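Local coordinates for protein methyltransferase (Thermus thermophilus, PDB 3TMA) that transfers a methyl group from S-adenosyl-L-methionine to N2 of guanosine 6 in tRNA(Phe), at residues Arg177-Ala181 / Ser214-Glu220; Leu241-Arg245 / Arg257-Ala261. All coordinates share one frame; numbering follows the deposited sequence.

How the interactions relate
Both contacts belong to the Rossmann-fold methyltransferase domain, with centres about 11 Å apart. Interaction 1 packs the loop 177-181 on the start of helix 216-225, the helix that follows strand 207-209 of the domain's mixed sheet; interaction 2 packs the next helix, 238-250, on the edge strand 257-260. They touch directly: Ala-244 CB lies 3.3 Å from Ser-214 O, and Ala-218 CB lies 4.0 Å from Phe-258 CE1. Ser-214, Gly-215 and Thr-216 of interaction 1 probably bind S-adenosyl-L-methionine, judging by related enzymes. Interaction 2 backs that turn through Ala-244, and its strand leads to Asp-262, another residue that probably binds the cofactor.

Interaction 1 of 2, residues Arg177-Ala181 / Ser214-Glu220; sequences RFPKA and SGTIALE
Ala-181 and Ser-214 bring the two backbones closest, their CA atoms 4.8 Å apart, where the 3-10 turn 179-181 meets the loop entering helix 216-225. In this Rossmann-fold methyltransferase the loop and the first helical residue supply Ser-214, Gly-215 and Thr-216, which probably bind S-adenosyl-L-methionine, as in related enzymes; Gly-215 is the helix N-cap, and its backbone angles call for glycine. Ser-214 OG, turned between its own N and carbonyl carbon (chi1 48°), donates to Ala-181 O at 2.6 Å. A water joins Phe-178 O to Thr-216 OG1.

Further along, Leu-219 reaches two neighbours: its CB sits over the centre of the Phe-178 ring, 4.1 Å from the centroid, in a CH-pi contact, while CD1 packs on Ala-181 CB at 3.7 Å. Arg-177 CB lies over the opposite face, toward its rim.

Glu-220 bends at chi2 (70°) to bring its carboxylate to the Arg-177 guanidinium, which grips it side-on in a salt bridge. Arg-71 and Gln-193 also hold the carboxylate. Arg-177 NE meets Glu-220 OE1 on its syn side, nearly straight and in the guanidinium plane, at 2.8 Å; Arg-177 NH2 approaches Glu-220 OE2 from above the carboxylate plane at 3.1 Å.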
ATOM      1  N   ARG A 177      -1.669 -10.063  -0.447  1.00 39.93           N
ATOM      2  CA  ARG A 177      -1.319 -11.035   0.589  1.00 39.41           C
ATOM      3  C   ARG A 177      -2.431 -11.163   1.637  1.00 41.67           C
ATOM      4  O   ARG A 177      -3.262 -10.236   1.806  1.00 42.64           O
ATOM      5  CB  ARG A 177       0.047 -10.713   1.206  1.00 37.25           C
ATOM      6  CG  ARG A 177       0.227  -9.260   1.693  1.00 37.65           C
ATOM      7  CD  ARG A 177       1.614  -9.088   2.280  1.00 35.98           C
ATOM      8  NE  ARG A 177       1.803  -7.741   2.838  1.00 34.85           N
ATOM      9  CZ  ARG A 177       2.094  -6.656   2.120  1.00 34.94           C
ATOM     10  NH1 ARG A 177       2.193  -6.735   0.797  1.00 31.59           N
ATOM     11  NH2 ARG A 177       2.258  -5.473   2.718  1.00 32.56           N
ATOM     12  N   PHE A 178      -2.457 -12.307   2.322  1.00 40.78           N
ATOM     13  CA  PHE A 178      -3.446 -12.595   3.361  1.00 44.03           C
ATOM     14  C   PHE A 178      -4.902 -12.504   2.860  1.00 47.85           C
ATOM     15  O   PHE A 178      -5.712 -11.817   3.488  1.00 48.60           O
ATOM     16  CB  PHE A 178      -3.224 -11.691   4.600  1.00 41.88           C
ATOM     17  CG  PHE A 178      -1.795 -11.647   5.054  1.00 41.09           C
ATOM     18  CD1 PHE A 178      -1.085 -12.829   5.210  1.00 37.66           C
ATOM     19  CD2 PHE A 178      -1.136 -10.432   5.254  1.00 38.97           C
ATOM     20  CE1 PHE A 178       0.270 -12.810   5.579  1.00 44.12           C
ATOM     21  CE2 PHE A 178       0.212 -10.394   5.668  1.00 36.47           C
ATOM     22  CZ  PHE A 178       0.915 -11.584   5.826  1.00 40.03           C
ATOM     23  N   PRO A 179      -5.242 -13.209   1.748  1.00 49.59           N
ATOM     24  CA  PRO A 179      -6.557 -13.084   1.134  1.00 53.49           C
ATOM     25  C   PRO A 179      -7.682 -13.603   2.055  1.00 57.44           C
ATOM     26  O   PRO A 179      -8.795 -13.096   1.995  1.00 59.72           O
ATOM     27  CB  PRO A 179      -6.446 -13.939  -0.147  1.00 55.36           C
ATOM     28  CG  PRO A 179      -5.398 -14.983   0.183  1.00 54.22           C
ATOM     29  CD  PRO A 179      -4.393 -14.174   1.033  1.00 49.48           C
ATOM     30  N   LYS A 180      -7.386 -14.551   2.936  1.00 60.57           N
ATOM     31  CA  LYS A 180      -8.393 -15.005   3.896  1.00 65.92           C
ATOM     32  C   LYS A 180      -8.871 -13.873   4.825  1.00 66.31           C
ATOM     33  O   LYS A 180     -10.006 -13.871   5.277  1.00 69.52           O
ATOM     34  CB  LYS A 180      -7.891 -16.199   4.714  1.00 67.10           C
ATOM     35  CG  LYS A 180      -8.198 -17.584   4.116  1.00 75.39           C
ATOM     36  CD  LYS A 180      -7.449 -18.704   4.867  1.00 80.07           C
ATOM     37  CE  LYS A 180      -6.811 -19.713   3.900  1.00 83.57           C
ATOM     38  NZ  LYS A 180      -7.772 -20.723   3.337  1.00 86.60           N
ATOM     39  N   ALA A 181      -8.016 -12.895   5.094  1.00 65.16           N
ATOM     40  CA  ALA A 181      -8.449 -11.737   5.868  1.00 66.01           C
ATOM     41  C   ALA A 181      -9.053 -10.604   5.009  1.00 69.12           C
ATOM     42  O   ALA A 181      -9.500  -9.604   5.550  1.00 68.57           O
ATOM     43  CB  ALA A 181      -7.319 -11.220   6.723  1.00 61.26           C
ATOM     44  N   SER A 214     -11.081  -8.974  10.367  1.00 39.20           N
ATOM     45  CA  SER A 214     -10.599 -10.275   9.913  1.00 40.87           C
ATOM     46  C   SER A 214      -9.065 -10.427   9.956  1.00 37.14           C
ATOM     47  O   SER A 214      -8.525 -11.428   9.499  1.00 37.14           O
ATOM     48  CB  SER A 214     -11.151 -10.581   8.515  1.00 45.08           C
ATOM     49  OG  SER A 214     -10.951  -9.447   7.695  1.00 50.59           O
ATOM     50  N   GLY A 215      -8.371  -9.472  10.572  1.00 33.71           N
ATOM     51  CA  GLY A 215      -7.052  -9.737  11.111  1.00 30.53           C
ATOM     52  C   GLY A 215      -5.913  -9.038  10.372  1.00 30.22           C
ATOM     53  O   GLY A 215      -4.769  -9.234  10.734  1.00 29.94           O
ATOM     54  N   THR A 216      -6.204  -8.220   9.360  1.00 28.31           N
ATOM     55  CA  THR A 216      -5.144  -7.692   8.469  1.00 29.27           C
ATOM     56  C   THR A 216      -3.964  -7.007   9.148  1.00 27.85           C
ATOM     57  O   THR A 216      -2.788  -7.332   8.847  1.00 26.17           O
ATOM     58  CB  THR A 216      -5.704  -6.748   7.404  1.00 32.95           C
ATOM     59  OG1 THR A 216      -6.695  -7.447   6.633  1.00 35.60           O
ATOM     60  CG2 THR A 216      -4.573  -6.265   6.467  1.00 30.57           C
ATOM     61  N   ILE A 217      -4.252  -6.118  10.106  1.00 24.12           N
ATOM     62  CA  ILE A 217      -3.170  -5.411  10.803  1.00 26.03           C
ATOM     63  C   ILE A 217      -2.320  -6.360  11.677  1.00 25.60           C
ATOM     64  O   ILE A 217      -1.077  -6.301  11.629  1.00 23.20           O
ATOM     65  CB  ILE A 217      -3.703  -4.261  11.657  1.00 25.50           C
ATOM     66  CG1 ILE A 217      -4.163  -3.116  10.754  1.00 25.97           C
ATOM     67  CG2 ILE A 217      -2.616  -3.720  12.560  1.00 25.04           C
ATOM     68  CD1 ILE A 217      -5.076  -2.094  11.509  1.00 26.77           C
ATOM     69  N   ALA A 218      -2.983  -7.266  12.408  1.00 22.95           N
ATOM     70  CA  ALA A 218      -2.262  -8.262  13.217  1.00 22.53           C
ATOM     71  C   ALA A 218      -1.356  -9.173  12.377  1.00 23.14           C
ATOM     72  O   ALA A 218      -0.230  -9.483  12.793  1.00 22.89           O
ATOM     73  CB  ALA A 218      -3.253  -9.138  14.074  1.00 23.06           C
ATOM     74  N   LEU A 219      -1.850  -9.617  11.216  1.00 22.31           N
ATOM     75  CA  LEU A 219      -1.095 -10.538  10.390  1.00 24.28           C
ATOM     76  C   LEU A 219       0.087  -9.787   9.804  1.00 24.09           C
ATOM     77  O   LEU A 219       1.173 -10.357   9.703  1.00 24.90           O
ATOM     78  CB  LEU A 219      -1.992 -11.090   9.236  1.00 26.26           C
ATOM     79  CG  LEU A 219      -3.236 -11.888   9.703  1.00 31.95           C
ATOM     80  CD1 LEU A 219      -4.260 -12.078   8.555  1.00 32.90           C
ATOM     81  CD2 LEU A 219      -2.811 -13.246  10.246  1.00 33.26           C
ATOM     82  N   GLU A 220      -0.137  -8.552   9.304  1.00 21.49           N
ATOM     83  CA  GLU A 220       0.977  -7.745   8.783  1.00 23.50           C
ATOM     84  C   GLU A 220       2.083  -7.529   9.829  1.00 24.03           C
ATOM     85  O   GLU A 220       3.313  -7.687   9.540  1.00 26.00           O
ATOM     86  CB  GLU A 220       0.492  -6.414   8.204  1.00 23.68           C
ATOM     87  CG  GLU A 220       1.618  -5.600   7.496  1.00 27.06           C
ATOM     88  CD  GLU A 220       2.113  -6.224   6.142  1.00 34.12           C
ATOM     89  OE1 GLU A 220       1.490  -7.167   5.609  1.00 34.07           O
ATOM     90  OE2 GLU A 220       3.146  -5.769   5.626  1.00 31.28           O
TER
HETATM   91  O   HOH W   1      -6.179  -8.608   3.670  1.00 51.30           O

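Interaction 2 of 2, residues Leu241-Arg245 / Arg257-Ala261; sequences LGLAR and RFLRA
Phe-258 points from strand 257-260 at helix 238-250, and its ring takes the apolar part of this helix-on-sheet packing. Ala-244 CB presses on one ring face in a CH-pi contact, 3.9 Å from the centroid but displaced toward the rim, so that its nearest ring atom is Phe-258 CE1 at 3.5 Å. A turn earlier in the helix, Leu-241 uses its two methyls differently. CD2 lies near Phe-258 CB, whereas CD1 rests against the strand backbone, 3.5 Å from Arg-260 N.

The polar part belongs to Arg-245. Its chain runs extended from CG to NE, passing the ring with CG 3.8 Å from Phe-258 CD2, and the guanidinium stands almost perpendicular to the ring (88°). That reach lets Arg-245 NH2 donate to Phe-258 O at 3.0 Å with an N-H...O angle of 163°. The bond lies near the guanidinium plane but comes from well above the carbonyl plane. A water accepts from Phe-258 N and, weakly, from Arg-245 NE, a weak second link between the Phe-258 backbone and the arginine.

Helix 238-250 is the crossover of the beta-alpha-beta unit 231-235, 238-250, 257-260: the two short segments run antiparallel (173°), 9.2 Å between axes, while 257-260, the outermost strand on its side of the sheet, pairs in parallel with 231-235.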
ATOM      1  N   LEU A 241     -13.260 -13.020  13.936  1.00 50.56           N
ATOM      2  CA  LEU A 241     -12.144 -13.622  14.656  1.00 47.95           C
ATOM      3  C   LEU A 241     -11.839 -15.050  14.167  1.00 48.63           C
ATOM      4  O   LEU A 241     -10.688 -15.452  14.143  1.00 46.43           O
ATOM      5  CB  LEU A 241     -12.397 -13.663  16.165  1.00 48.26           C
ATOM      6  CG  LEU A 241     -12.414 -12.326  16.917  1.00 47.68           C
ATOM      7  CD1 LEU A 241     -12.592 -12.574  18.383  1.00 49.20           C
ATOM      8  CD2 LEU A 241     -11.159 -11.510  16.669  1.00 44.77           C
ATOM      9  N   GLY A 242     -12.873 -15.802  13.802  1.00 51.31           N
ATOM     10  CA  GLY A 242     -12.710 -17.144  13.239  1.00 53.37           C
ATOM     11  C   GLY A 242     -11.897 -17.093  11.954  1.00 52.91           C
ATOM     12  O   GLY A 242     -10.965 -17.865  11.789  1.00 51.53           O
ATOM     13  N   LEU A 243     -12.218 -16.138  11.083  1.00 51.90           N
ATOM     14  CA  LEU A 243     -11.492 -15.927   9.840  1.00 51.97           C
ATOM     15  C   LEU A 243     -10.057 -15.517  10.120  1.00 46.93           C
ATOM     16  O   LEU A 243      -9.147 -16.031   9.495  1.00 45.74           O
ATOM     17  CB  LEU A 243     -12.158 -14.843   8.967  1.00 53.45           C
ATOM     18  CG  LEU A 243     -13.441 -15.162   8.171  1.00 62.78           C
ATOM     19  CD1 LEU A 243     -13.629 -14.154   7.002  1.00 64.72           C
ATOM     20  CD2 LEU A 243     -13.496 -16.590   7.639  1.00 65.09           C
ATOM     21  N   ALA A 244      -9.861 -14.585  11.045  1.00 41.47           N
ATOM     22  CA  ALA A 244      -8.521 -14.120  11.368  1.00 37.10           C
ATOM     23  C   ALA A 244      -7.629 -15.273  11.829  1.00 36.54           C
ATOM     24  O   ALA A 244      -6.452 -15.355  11.446  1.00 33.28           O
ATOM     25  CB  ALA A 244      -8.584 -13.023  12.443  1.00 31.88           C
ATOM     26  N   ARG A 245      -8.158 -16.111  12.723  1.00 37.11           N
ATOM     27  CA  ARG A 245      -7.410 -17.305  13.188  1.00 38.07           C
ATOM     28  C   ARG A 245      -7.041 -18.256  12.062  1.00 40.08           C
ATOM     29  O   ARG A 245      -5.907 -18.810  12.028  1.00 38.95           O
ATOM     30  CB  ARG A 245      -8.186 -18.055  14.292  1.00 40.86           C
ATOM     31  CG  ARG A 245      -8.165 -17.310  15.641  1.00 40.07           C
ATOM     32  CD  ARG A 245      -8.881 -18.083  16.795  1.00 48.92           C
ATOM     33  NE  ARG A 245      -9.156 -17.191  17.934  1.00 52.27           N
ATOM     34  CZ  ARG A 245     -10.368 -16.707  18.259  1.00 60.92           C
ATOM     35  NH1 ARG A 245     -11.461 -17.089  17.595  1.00 60.93           N
ATOM     36  NH2 ARG A 245     -10.497 -15.837  19.264  1.00 53.11           N
ATOM     37  N   ARG A 257      -2.417 -13.547  19.528  1.00 28.69           N
ATOM     38  CA  ARG A 257      -3.468 -13.820  20.501  1.00 29.00           C
ATOM     39  C   ARG A 257      -4.674 -13.040  20.065  1.00 30.14           C
ATOM     40  O   ARG A 257      -4.732 -11.807  20.296  1.00 28.14           O
ATOM     41  CB  ARG A 257      -3.023 -13.364  21.892  1.00 29.03           C
ATOM     42  CG  ARG A 257      -4.102 -13.513  23.022  1.00 35.18           C
ATOM     43  CD  ARG A 257      -3.465 -13.364  24.448  1.00 41.18           C
ATOM     44  NE  ARG A 257      -4.460 -13.197  25.517  1.00 43.19           N
ATOM     45  CZ  ARG A 257      -5.086 -14.228  26.096  1.00 49.85           C
ATOM     46  NH1 ARG A 257      -4.848 -15.473  25.685  1.00 42.49           N
ATOM     47  NH2 ARG A 257      -5.979 -14.019  27.053  1.00 47.18           N
ATOM     48  N   PHE A 258      -5.619 -13.720  19.411  1.00 31.01           N
ATOM     49  CA  PHE A 258      -6.894 -13.088  19.019  1.00 33.19           C
ATOM     50  C   PHE A 258      -7.919 -13.282  20.143  1.00 36.70           C
ATOM     51  O   PHE A 258      -8.167 -14.401  20.581  1.00 37.96           O
ATOM     52  CB  PHE A 258      -7.493 -13.699  17.742  1.00 35.18           C
ATOM     53  CG  PHE A 258      -6.696 -13.404  16.473  1.00 33.54           C
ATOM     54  CD1 PHE A 258      -6.849 -12.199  15.811  1.00 29.04           C
ATOM     55  CD2 PHE A 258      -5.831 -14.354  15.952  1.00 38.13           C
ATOM     56  CE1 PHE A 258      -6.137 -11.913  14.629  1.00 33.00           C
ATOM     57  CE2 PHE A 258      -5.088 -14.088  14.782  1.00 33.35           C
ATOM     58  CZ  PHE A 258      -5.229 -12.871  14.129  1.00 31.16           C
ATOM     59  N   LEU A 259      -8.613 -12.217  20.503  1.00 34.77           N
ATOM     60  CA  LEU A 259      -9.497 -12.267  21.659  1.00 40.36           C
ATOM     61  C   LEU A 259     -10.767 -11.482  21.366  1.00 41.08           C
ATOM     62  O   LEU A 259     -10.723 -10.434  20.713  1.00 39.82           O
ATOM     63  CB  LEU A 259      -8.747 -11.634  22.832  1.00 39.05           C
ATOM     64  CG  LEU A 259      -8.771 -12.118  24.270  1.00 50.48           C
ATOM     65  CD1 LEU A 259      -8.482 -13.653  24.443  1.00 52.51           C
ATOM     66  CD2 LEU A 259      -7.795 -11.242  25.078  1.00 46.97           C
ATOM     67  N   ARG A 260     -11.914 -11.991  21.813  1.00 44.76           N
ATOM     68  CA  ARG A 260     -13.138 -11.217  21.746  1.00 47.00           C
ATOM     69  C   ARG A 260     -13.021 -10.103  22.785  1.00 46.30           C
ATOM     70  O   ARG A 260     -12.804 -10.375  23.958  1.00 47.23           O
ATOM     71  CB  ARG A 260     -14.364 -12.100  22.018  1.00 52.45           C
ATOM     72  CG  ARG A 260     -15.682 -11.304  21.977  1.00 60.33           C
ATOM     73  CD  ARG A 260     -16.845 -12.051  22.692  1.00 74.76           C
ATOM     74  NE  ARG A 260     -17.819 -11.123  23.293  1.00 83.06           N
ATOM     75  CZ  ARG A 260     -18.829 -10.548  22.635  1.00 86.36           C
ATOM     76  NH1 ARG A 260     -19.650  -9.723  23.270  0.50 87.56           N
ATOM     77  NH2 ARG A 260     -19.019 -10.788  21.342  0.50 85.72           N
ATOM     78  N   ALA A 261     -13.125  -8.851  22.351  1.00 43.56           N
ATOM     79  CA  ALA A 261     -12.708  -7.726  23.190  1.00 42.32           C
ATOM     80  C   ALA A 261     -13.409  -6.445  22.744  1.00 44.03           C
ATOM     81  O   ALA A 261     -13.474  -6.140  21.542  1.00 42.76           O
ATOM     82  CB  ALA A 261     -11.223  -7.544  23.105  1.00 38.85           C
TER
HETATM   83  O   HOH W   2      -6.122 -16.765  19.215  1.00 39.98           O